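Local coordinates for protein broad specificity aminotransferase (Leishmania mexicana, PDB 4WB0) that probably transfers amino groups from a broad range of amino acids to 2-oxo acids, using pyridoxal 5'-phosphate as cofactor, at residues Q84-E89 against Q255-N260; V91-G96 against A225-A230. All coordinates share one frame; numbering follows the deposited sequence.

Following the chain from its N terminus, helix 84-95 comes first and supplies one partner to both contacts, its first turns to contact 1 and its last to contact 2. Some 130 residues later the chain returns along strand 219-224, and the loop that follows, 225-230, closes contact 2. It then passes through helices 234-237 and 239-246 and enters strand 252-256, whose last residues begin the segment 255-260 that closes contact 1. The loop closed by contact 2 is therefore nested inside that closed by contact 1. Together the contacts set one helix against the ends of two neighbouring parallel strands of the large mixed sheet; their centres lie about 9 Å apart, and the two returning segments are hydrogen-bonded to each other.

Contact 1. Residues Q84-E89 against Q255-N260; sequences QPFIDE and QSFSKN. With CAC (cacodylate ion), chain C.
F86 and F257 carry this contact as a single aromatic pair, an offset edge-to-face stack with the rim of F86 turned to the face of F257. The ring centroids lie 5.4 Å apart and the planes make 65°. F86 brings up its outer corner, CE1 and CZ, against the CD1-CE1 bond of F257; the closest approach is 3.6 Å, from F86 CE1 to F257 CE1. With CG anti to the backbone N (chi1 158°), F86 sends its ring off the helix flank to F257. Both rings are buried: F86 also packs on A304 and A307 of helix 301-312, F257 on A90 and M93 of helix 84-95.

Behind the phenyl pair, the backbone leaves strand 252-256 through an ST turn, S256 OG accepting from S258 N at 3.0 Å with an angle of 165° at the hydrogen. F257, between the two serines, points toward the helix, while S256 and S258 both share hydrogen bonds with S111 OG. S258 OG donates to O1 of a cacodylate ion at 2.6 Å. T113, R267 and the neighbouring subunit also bind that ion, which probably sits where aminotransferases of this class hold the cofactor phosphate.

At the far side of the helix, Q84 NE2 bonds D88 OD1 at 2.9 Å, meeting it from above the carboxylate plane. Across the contact itself the chemistry is purely apolar, so the link between helix and segment rests on dispersion between two buried rings, not on hydrogen bonds. The segment's two serine hydroxyls lie at an anion site, and its sequence is consistent with the family's cofactor-lysine motif, K259 falling at the lysine position.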
ATOM      1  N   GLN A  84      11.083   0.645 -11.825  1.00 22.62           N
ATOM      2  CA  GLN A  84      12.175   1.582 -11.945  1.00 25.87           C
ATOM      3  C   GLN A  84      11.979   2.599 -13.052  1.00 25.38           C
ATOM      4  O   GLN A  84      12.337   3.733 -12.837  1.00 24.19           O
ATOM      5  CB  GLN A  84      13.498   0.850 -12.172  1.00 30.15           C
ATOM      6  CG  GLN A  84      14.747   1.701 -11.850  1.00 31.65           C
ATOM      7  CD  GLN A  84      14.766   2.080 -10.365  1.00 32.84           C
ATOM      8  OE1 GLN A  84      14.437   1.269  -9.494  1.00 34.01           O
ATOM      9  NE2 GLN A  84      15.083   3.309 -10.085  1.00 30.88           N
ATOM     10  N   PRO A  85      11.382   2.203 -14.214  1.00 25.97           N
ATOM     11  CA  PRO A  85      11.241   3.231 -15.266  1.00 25.21           C
ATOM     12  C   PRO A  85      10.428   4.458 -14.753  1.00 22.42           C
ATOM     13  O   PRO A  85      10.750   5.590 -15.053  1.00 20.86           O
ATOM     14  CB  PRO A  85      10.497   2.488 -16.407  1.00 25.67           C
ATOM     15  CG  PRO A  85      10.890   0.988 -16.236  1.00 27.23           C
ATOM     16  CD  PRO A  85      11.038   0.848 -14.691  1.00 27.08           C
ATOM     17  N   PHE A  86       9.409   4.199 -13.954  1.00 21.01           N
ATOM     18  CA  PHE A  86       8.552   5.253 -13.412  1.00 22.51           C
ATOM     19  C   PHE A  86       9.334   6.076 -12.376  1.00 22.30           C
ATOM     20  O   PHE A  86       9.279   7.288 -12.405  1.00 20.78           O
ATOM     21  CB  PHE A  86       7.307   4.659 -12.756  1.00 21.17           C
ATOM     22  CG  PHE A  86       6.613   5.568 -11.729  1.00 17.90           C
ATOM     23  CD1 PHE A  86       5.880   6.680 -12.109  1.00 20.40           C
ATOM     24  CD2 PHE A  86       6.741   5.300 -10.390  1.00 20.45           C
ATOM     25  CE1 PHE A  86       5.256   7.502 -11.167  1.00 21.65           C
ATOM     26  CE2 PHE A  86       6.094   6.135  -9.413  1.00 20.14           C
ATOM     27  CZ  PHE A  86       5.376   7.198  -9.790  1.00 19.08           C
ATOM     28  N   ILE A  87      10.041   5.389 -11.476  1.00 21.55           N
ATOM     29  CA  ILE A  87      10.734   6.082 -10.416  1.00 22.88           C
ATOM     30  C   ILE A  87      11.704   7.089 -10.979  1.00 21.39           C
ATOM     31  O   ILE A  87      11.658   8.270 -10.601  1.00 24.57           O
ATOM     32  CB  ILE A  87      11.463   5.126  -9.487  1.00 22.46           C
ATOM     33  CG1 ILE A  87      10.472   4.241  -8.727  1.00 23.41           C
ATOM     34  CG2 ILE A  87      12.246   5.945  -8.457  1.00 24.49           C
ATOM     35  CD1 ILE A  87      11.205   3.042  -8.087  1.00 26.12           C
ATOM     36  N   ASP A  88      12.542   6.668 -11.918  1.00 21.32           N
ATOM     37  CA  ASP A  88      13.506   7.550 -12.555  1.00 22.23           C
ATOM     38  C   ASP A  88      12.871   8.750 -13.227  1.00 25.45           C
ATOM     39  O   ASP A  88      13.381   9.868 -13.111  1.00 25.55           O
ATOM     40  CB  ASP A  88      14.360   6.773 -13.592  1.00 25.86           C
ATOM     41  CG  ASP A  88      15.315   5.739 -12.925  1.00 33.57           C
ATOM     42  OD1 ASP A  88      15.497   5.744 -11.670  1.00 30.21           O
ATOM     43  OD2 ASP A  88      15.887   4.914 -13.667  1.00 36.66           O
ATOM     44  N   GLU A  89      11.833   8.538 -14.033  1.00 23.65           N
ATOM     45  CA  GLU A  89      11.175   9.658 -14.664  1.00 23.13           C
ATOM     46  C   GLU A  89      10.525  10.605 -13.637  1.00 21.88           C
ATOM     47  O   GLU A  89      10.477  11.812 -13.828  1.00 22.23           O
ATOM     48  CB  GLU A  89      10.118   9.144 -15.630  1.00 22.38           C
ATOM     49  CG  GLU A  89      10.721   8.445 -16.862  1.00 25.32           C
ATOM     50  CD  GLU A  89      11.361   9.379 -17.903  1.00 30.25           C
ATOM     51  OE1 GLU A  89      11.890   8.821 -18.913  1.00 33.68           O
ATOM     52  OE2 GLU A  89      11.355  10.637 -17.761  1.00 28.17           O
ATOM     53  N   GLN A 255       6.190  12.466  -3.140  1.00 21.21           N
ATOM     54  CA  GLN A 255       5.611  12.892  -4.407  1.00 18.93           C
ATOM     55  C   GLN A 255       4.362  12.090  -4.719  1.00 20.01           C
ATOM     56  O   GLN A 255       4.369  10.872  -4.530  1.00 21.60           O
ATOM     57  CB  GLN A 255       6.647  12.706  -5.475  1.00 22.22           C
ATOM     58  CG  GLN A 255       6.230  13.011  -6.832  1.00 27.79           C
ATOM     59  CD  GLN A 255       7.408  12.774  -7.757  1.00 31.06           C
ATOM     60  OE1 GLN A 255       7.944  11.650  -7.833  1.00 30.60           O
ATOM     61  NE2 GLN A 255       7.851  13.824  -8.405  1.00 31.58           N
ATOM     62  N   SER A 256       3.351  12.765  -5.239  1.00 20.16           N
ATOM     63  CA  SER A 256       2.063  12.190  -5.667  1.00 19.06           C
ATOM     64  C   SER A 256       1.719  12.537  -7.126  1.00 21.61           C
ATOM     65  O   SER A 256       1.964  13.662  -7.575  1.00 20.06           O
ATOM     66  CB  SER A 256       0.957  12.679  -4.783  1.00 20.41           C
ATOM     67  OG  SER A 256      -0.339  12.250  -5.242  1.00 21.78           O
ATOM     68  N   PHE A 257       1.152  11.564  -7.833  1.00 20.07           N
ATOM     69  CA  PHE A 257       0.564  11.760  -9.157  1.00 19.99           C
ATOM     70  C   PHE A 257      -0.967  11.733  -9.143  1.00 20.86           C
ATOM     71  O   PHE A 257      -1.624  11.681 -10.189  1.00 19.29           O
ATOM     72  CB  PHE A 257       1.149  10.721 -10.102  1.00 22.50           C
ATOM     73  CG  PHE A 257       2.559  11.026 -10.461  1.00 21.90           C
ATOM     74  CD1 PHE A 257       3.578  10.558  -9.666  1.00 21.81           C
ATOM     75  CD2 PHE A 257       2.872  11.837 -11.543  1.00 24.53           C
ATOM     76  CE1 PHE A 257       4.858  10.863  -9.925  1.00 23.09           C
ATOM     77  CE2 PHE A 257       4.212  12.140 -11.819  1.00 26.24           C
ATOM     78  CZ  PHE A 257       5.196  11.658 -10.974  1.00 22.43           C
ATOM     79  N   SER A 258      -1.579  11.750  -7.955  1.00 19.02           N
ATOM     80  CA  SER A 258      -3.033  11.694  -7.896  1.00 20.29           C
ATOM     81  C   SER A 258      -3.680  12.881  -8.558  1.00 19.34           C
ATOM     82  O   SER A 258      -4.667  12.742  -9.289  1.00 21.13           O
ATOM     83  CB  SER A 258      -3.518  11.639  -6.442  1.00 21.02           C
ATOM     84  OG  SER A 258      -3.065  10.433  -5.840  1.00 23.76           O
ATOM     85  N   LYS A 259      -3.170  14.070  -8.239  1.00 21.83           N
ATOM     86  CA  LYS A 259      -3.846  15.268  -8.685  1.00 22.68           C
ATOM     87  C   LYS A 259      -3.405  15.751 -10.072  1.00 23.23           C
ATOM     88  O   LYS A 259      -4.281  16.070 -10.879  1.00 24.59           O
ATOM     89  CB  LYS A 259      -3.679  16.407  -7.648  1.00 26.39           C
ATOM     90  CG  LYS A 259      -4.609  16.271  -6.389  1.00 35.58           C
ATOM     91  CD  LYS A 259      -3.790  15.812  -5.209  1.00 37.06           C
ATOM     92  CE  LYS A 259      -4.650  15.108  -4.106  1.00 43.91           C
ATOM     93  NZ  LYS A 259      -5.853  15.845  -3.693  1.00 45.06           N
ATOM     94  N   ASN A 260      -2.087  15.820 -10.338  1.00 21.17           N
ATOM     95  CA  ASN A 260      -1.593  16.385 -11.596  1.00 19.82           C
ATOM     96  C   ASN A 260      -1.755  15.422 -12.777  1.00 23.19           C
ATOM     97  O   ASN A 260      -1.825  15.860 -13.909  1.00 25.68           O
ATOM     98  CB  ASN A 260      -0.115  16.853 -11.481  1.00 23.94           C
ATOM     99  CG  ASN A 260       0.857  15.800 -10.931  1.00 25.86           C
ATOM    100  OD1 ASN A 260       0.613  14.587 -10.938  1.00 24.65           O
ATOM    101  ND2 ASN A 260       1.982  16.293 -10.432  1.00 24.95           N
TER
HETATM  102 AS   CAC C 501      -2.715  11.094  -1.933  0.96 47.67          AS
HETATM  103  O1  CAC C 501      -3.726  10.612  -3.296  0.96 26.77           O
HETATM  104  O2  CAC C 501      -2.050   9.732  -1.109  0.96 28.12           O
HETATM  105  C1  CAC C 501      -1.378  12.420  -2.458  0.96 57.11           C
HETATM  106  C2  CAC C 501      -3.857  12.006  -0.630  0.96146.49           C

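Contact 2. Residues V91-G96 against A225-A230; sequences VKMTYG and AYQGYA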
ATOM      1  N   VAL A  91      11.377  11.244 -10.494  1.00 21.57           N
ATOM      2  CA  VAL A  91      12.360  12.036  -9.770  1.00 23.15           C
ATOM      3  C   VAL A  91      12.925  13.121 -10.714  1.00 24.19           C
ATOM      4  O   VAL A  91      13.200  14.262 -10.330  1.00 22.04           O
ATOM      5  CB  VAL A  91      13.461  11.125  -9.248  1.00 25.17           C
ATOM      6  CG1 VAL A  91      14.624  11.949  -8.781  1.00 28.60           C
ATOM      7  CG2 VAL A  91      12.922  10.231  -8.143  1.00 24.94           C
ATOM      8  N   LYS A  92      13.068  12.752 -11.975  1.00 25.28           N
ATOM      9  CA  LYS A  92      13.518  13.711 -12.956  1.00 27.09           C
ATOM     10  C   LYS A  92      12.519  14.842 -13.151  1.00 23.39           C
ATOM     11  O   LYS A  92      12.915  15.973 -13.420  1.00 26.19           O
ATOM     12  CB  LYS A  92      13.813  13.015 -14.299  1.00 33.87           C
ATOM     13  CG  LYS A  92      15.272  12.564 -14.385  1.00 45.27           C
ATOM     14  CD  LYS A  92      15.477  11.260 -15.179  1.00 53.70           C
ATOM     15  CE  LYS A  92      15.069  11.412 -16.632  1.00 60.86           C
ATOM     16  NZ  LYS A  92      15.437  10.192 -17.433  1.00 65.51           N
ATOM     17  N   MET A  93      11.234  14.549 -13.053  1.00 23.85           N
ATOM     18  CA  MET A  93      10.198  15.597 -13.200  1.00 26.86           C
ATOM     19  C   MET A  93      10.314  16.671 -12.111  1.00 27.19           C
ATOM     20  O   MET A  93      10.147  17.856 -12.371  1.00 29.32           O
ATOM     21  CB  MET A  93       8.783  14.984 -13.137  1.00 26.44           C
ATOM     22  CG  MET A  93       7.606  16.002 -13.307  1.00 32.39           C
ATOM     23  SD  MET A  93       5.998  15.189 -13.063  1.00 33.27           S
ATOM     24  CE  MET A  93       5.992  15.055 -11.294  1.00 30.28           C
ATOM     25  N   THR A  94      10.633  16.258 -10.891  1.00 25.24           N
ATOM     26  CA  THR A  94      10.720  17.272  -9.813  1.00 25.85           C
ATOM     27  C   THR A  94      12.108  17.898  -9.796  1.00 26.58           C
ATOM     28  O   THR A  94      12.201  19.114  -9.736  1.00 24.41           O
ATOM     29  CB  THR A  94      10.305  16.704  -8.480  1.00 29.83           C
ATOM     30  OG1 THR A  94      10.215  17.766  -7.459  1.00 37.75           O
ATOM     31  CG2 THR A  94      11.198  15.580  -8.052  1.00 28.08           C
ATOM     32  N   TYR A  95      13.197  17.125  -9.908  1.00 25.28           N
ATOM     33  CA  TYR A  95      14.548  17.754  -9.822  1.00 25.75           C
ATOM     34  C   TYR A  95      15.149  18.253 -11.100  1.00 29.03           C
ATOM     35  O   TYR A  95      16.145  18.960 -11.082  1.00 29.62           O
ATOM     36  CB  TYR A  95      15.507  16.759  -9.138  1.00 24.42           C
ATOM     37  CG  TYR A  95      15.211  16.681  -7.663  1.00 24.65           C
ATOM     38  CD1 TYR A  95      15.374  17.806  -6.862  1.00 26.21           C
ATOM     39  CD2 TYR A  95      14.781  15.529  -7.094  1.00 23.62           C
ATOM     40  CE1 TYR A  95      15.108  17.760  -5.506  1.00 24.16           C
ATOM     41  CE2 TYR A  95      14.501  15.436  -5.706  1.00 26.39           C
ATOM     42  CZ  TYR A  95      14.665  16.576  -4.931  1.00 25.26           C
ATOM     43  OH  TYR A  95      14.442  16.507  -3.596  1.00 25.29           O
ATOM     44  N   GLY A  96      14.529  17.966 -12.233  1.00 33.22           N
ATOM     45  CA  GLY A  96      15.077  18.474 -13.484  1.00 41.95           C
ATOM     46  C   GLY A  96      15.861  17.387 -14.203  1.00 58.12           C
ATOM     47  O   GLY A  96      16.314  16.422 -13.597  1.00 51.89           O
ATOM     48  N   ALA A 225       2.522  17.275  -3.535  1.00 24.32           N
ATOM     49  CA  ALA A 225       1.328  16.622  -3.994  1.00 24.96           C
ATOM     50  C   ALA A 225       0.678  17.380  -5.161  1.00 27.51           C
ATOM     51  O   ALA A 225      -0.210  16.832  -5.810  1.00 27.51           O
ATOM     52  CB  ALA A 225       0.335  16.472  -2.820  1.00 29.02           C
ATOM     53  N   TYR A 226       1.113  18.630  -5.420  1.00 26.46           N
ATOM     54  CA  TYR A 226       0.361  19.517  -6.340  1.00 29.65           C
ATOM     55  C   TYR A 226       1.241  20.153  -7.425  1.00 29.87           C
ATOM     56  O   TYR A 226       0.916  21.190  -7.960  1.00 29.04           O
ATOM     57  CB  TYR A 226      -0.367  20.627  -5.524  1.00 24.14           C
ATOM     58  CG  TYR A 226      -1.451  20.085  -4.626  1.00 27.44           C
ATOM     59  CD1 TYR A 226      -2.667  19.703  -5.160  1.00 28.26           C
ATOM     60  CD2 TYR A 226      -1.259  19.939  -3.239  1.00 28.07           C
ATOM     61  CE1 TYR A 226      -3.641  19.176  -4.382  1.00 30.64           C
ATOM     62  CE2 TYR A 226      -2.255  19.418  -2.445  1.00 28.94           C
ATOM     63  CZ  TYR A 226      -3.431  19.034  -3.016  1.00 31.64           C
ATOM     64  OH  TYR A 226      -4.454  18.538  -2.242  1.00 36.14           O
ATOM     65  N   GLN A 227       2.356  19.518  -7.743  1.00 29.60           N
ATOM     66  CA  GLN A 227       3.300  20.112  -8.666  1.00 30.14           C
ATOM     67  C   GLN A 227       2.564  20.357  -9.995  1.00 29.98           C
ATOM     68  O   GLN A 227       1.930  19.432 -10.525  1.00 28.53           O
ATOM     69  CB  GLN A 227       4.507  19.209  -8.852  1.00 26.56           C
ATOM     70  CG  GLN A 227       5.646  19.936  -9.553  1.00 25.59           C
ATOM     71  CD  GLN A 227       6.753  19.028 -10.062  1.00 25.49           C
ATOM     72  OE1 GLN A 227       6.871  17.845  -9.674  1.00 26.43           O
ATOM     73  NE2 GLN A 227       7.571  19.559 -10.962  1.00 23.96           N
ATOM     74  N   GLY A 228       2.575  21.611 -10.478  1.00 30.87           N
ATOM     75  CA  GLY A 228       1.838  21.972 -11.675  1.00 31.64           C
ATOM     76  C   GLY A 228       0.660  22.899 -11.381  1.00 33.06           C
ATOM     77  O   GLY A 228       0.239  23.653 -12.265  1.00 34.14           O
ATOM     78  N   TYR A 229       0.145  22.901 -10.135  1.00 30.13           N
ATOM     79  CA  TYR A 229      -1.112  23.578  -9.851  1.00 30.36           C
ATOM     80  C   TYR A 229      -0.908  24.998  -9.327  1.00 32.24           C
ATOM     81  O   TYR A 229      -1.839  25.803  -9.332  1.00 34.73           O
ATOM     82  CB  TYR A 229      -1.928  22.796  -8.824  1.00 29.53           C
ATOM     83  CG  TYR A 229      -2.828  21.734  -9.422  1.00 28.65           C
ATOM     84  CD1 TYR A 229      -4.006  22.068 -10.046  1.00 32.76           C
ATOM     85  CD2 TYR A 229      -2.463  20.415  -9.412  1.00 26.93           C
ATOM     86  CE1 TYR A 229      -4.810  21.108 -10.588  1.00 33.91           C
ATOM     87  CE2 TYR A 229      -3.280  19.449  -9.956  1.00 27.30           C
ATOM     88  CZ  TYR A 229      -4.438  19.806 -10.520  1.00 31.09           C
ATOM     89  OH  TYR A 229      -5.256  18.863 -11.035  1.00 33.84           O
ATOM     90  N   ALA A 230       0.270  25.271  -8.809  1.00 32.11           N
ATOM     91  CA  ALA A 230       0.594  26.608  -8.352  1.00 36.68           C
ATOM     92  C   ALA A 230       0.700  27.597  -9.529  1.00 37.94           C
ATOM     93  O   ALA A 230       0.232  28.715  -9.390  1.00 39.63           O
ATOM     94  CB  ALA A 230       1.892  26.598  -7.525  1.00 36.33           C
TER
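Q227 alone reaches from the segment 225-230 to M93 and T94. The chain emerges from strand 219-224 at A225 and enters a type II beta turn at Y226, whose O receives the turn's closing bond from Y229 N at 2.9 Å.

Next comes Q227, extended beyond CG and with CG anti to its backbone N (chi1 -167°), which carries the amide to the last turn of helix 84-95. Its OE1 lies 3.3 Å from M93 CE, the methyl that M93 brings round by a bend at chi3 (76°), and 3.8 Å from T94 CB; the Q227 and T94 side chains cross at about a right angle. NE2 makes a weak but straight bond to M93 O, 3.4 Å long with 175° at the hydrogen; its stronger partner is L234 O, and R242 shares M93 O. The amide NE2 is thus held more strongly by the start of helix 234-237 than by helix 84-95. T94 OG1 is buried here with no polar partner.

G228 takes the third turn position with positive phi, and N260 ND2 bonds the Q227 carbonyl just before it. Y229 then turns its hydroxyl to K259 O.

Such a loop at the carboxyl end of a parallel strand, pressed to a helix beside the sheet, belongs to the large domain of the fold type I PLP enzymes, where the carboxyl ends of the parallel strands border the cofactor site.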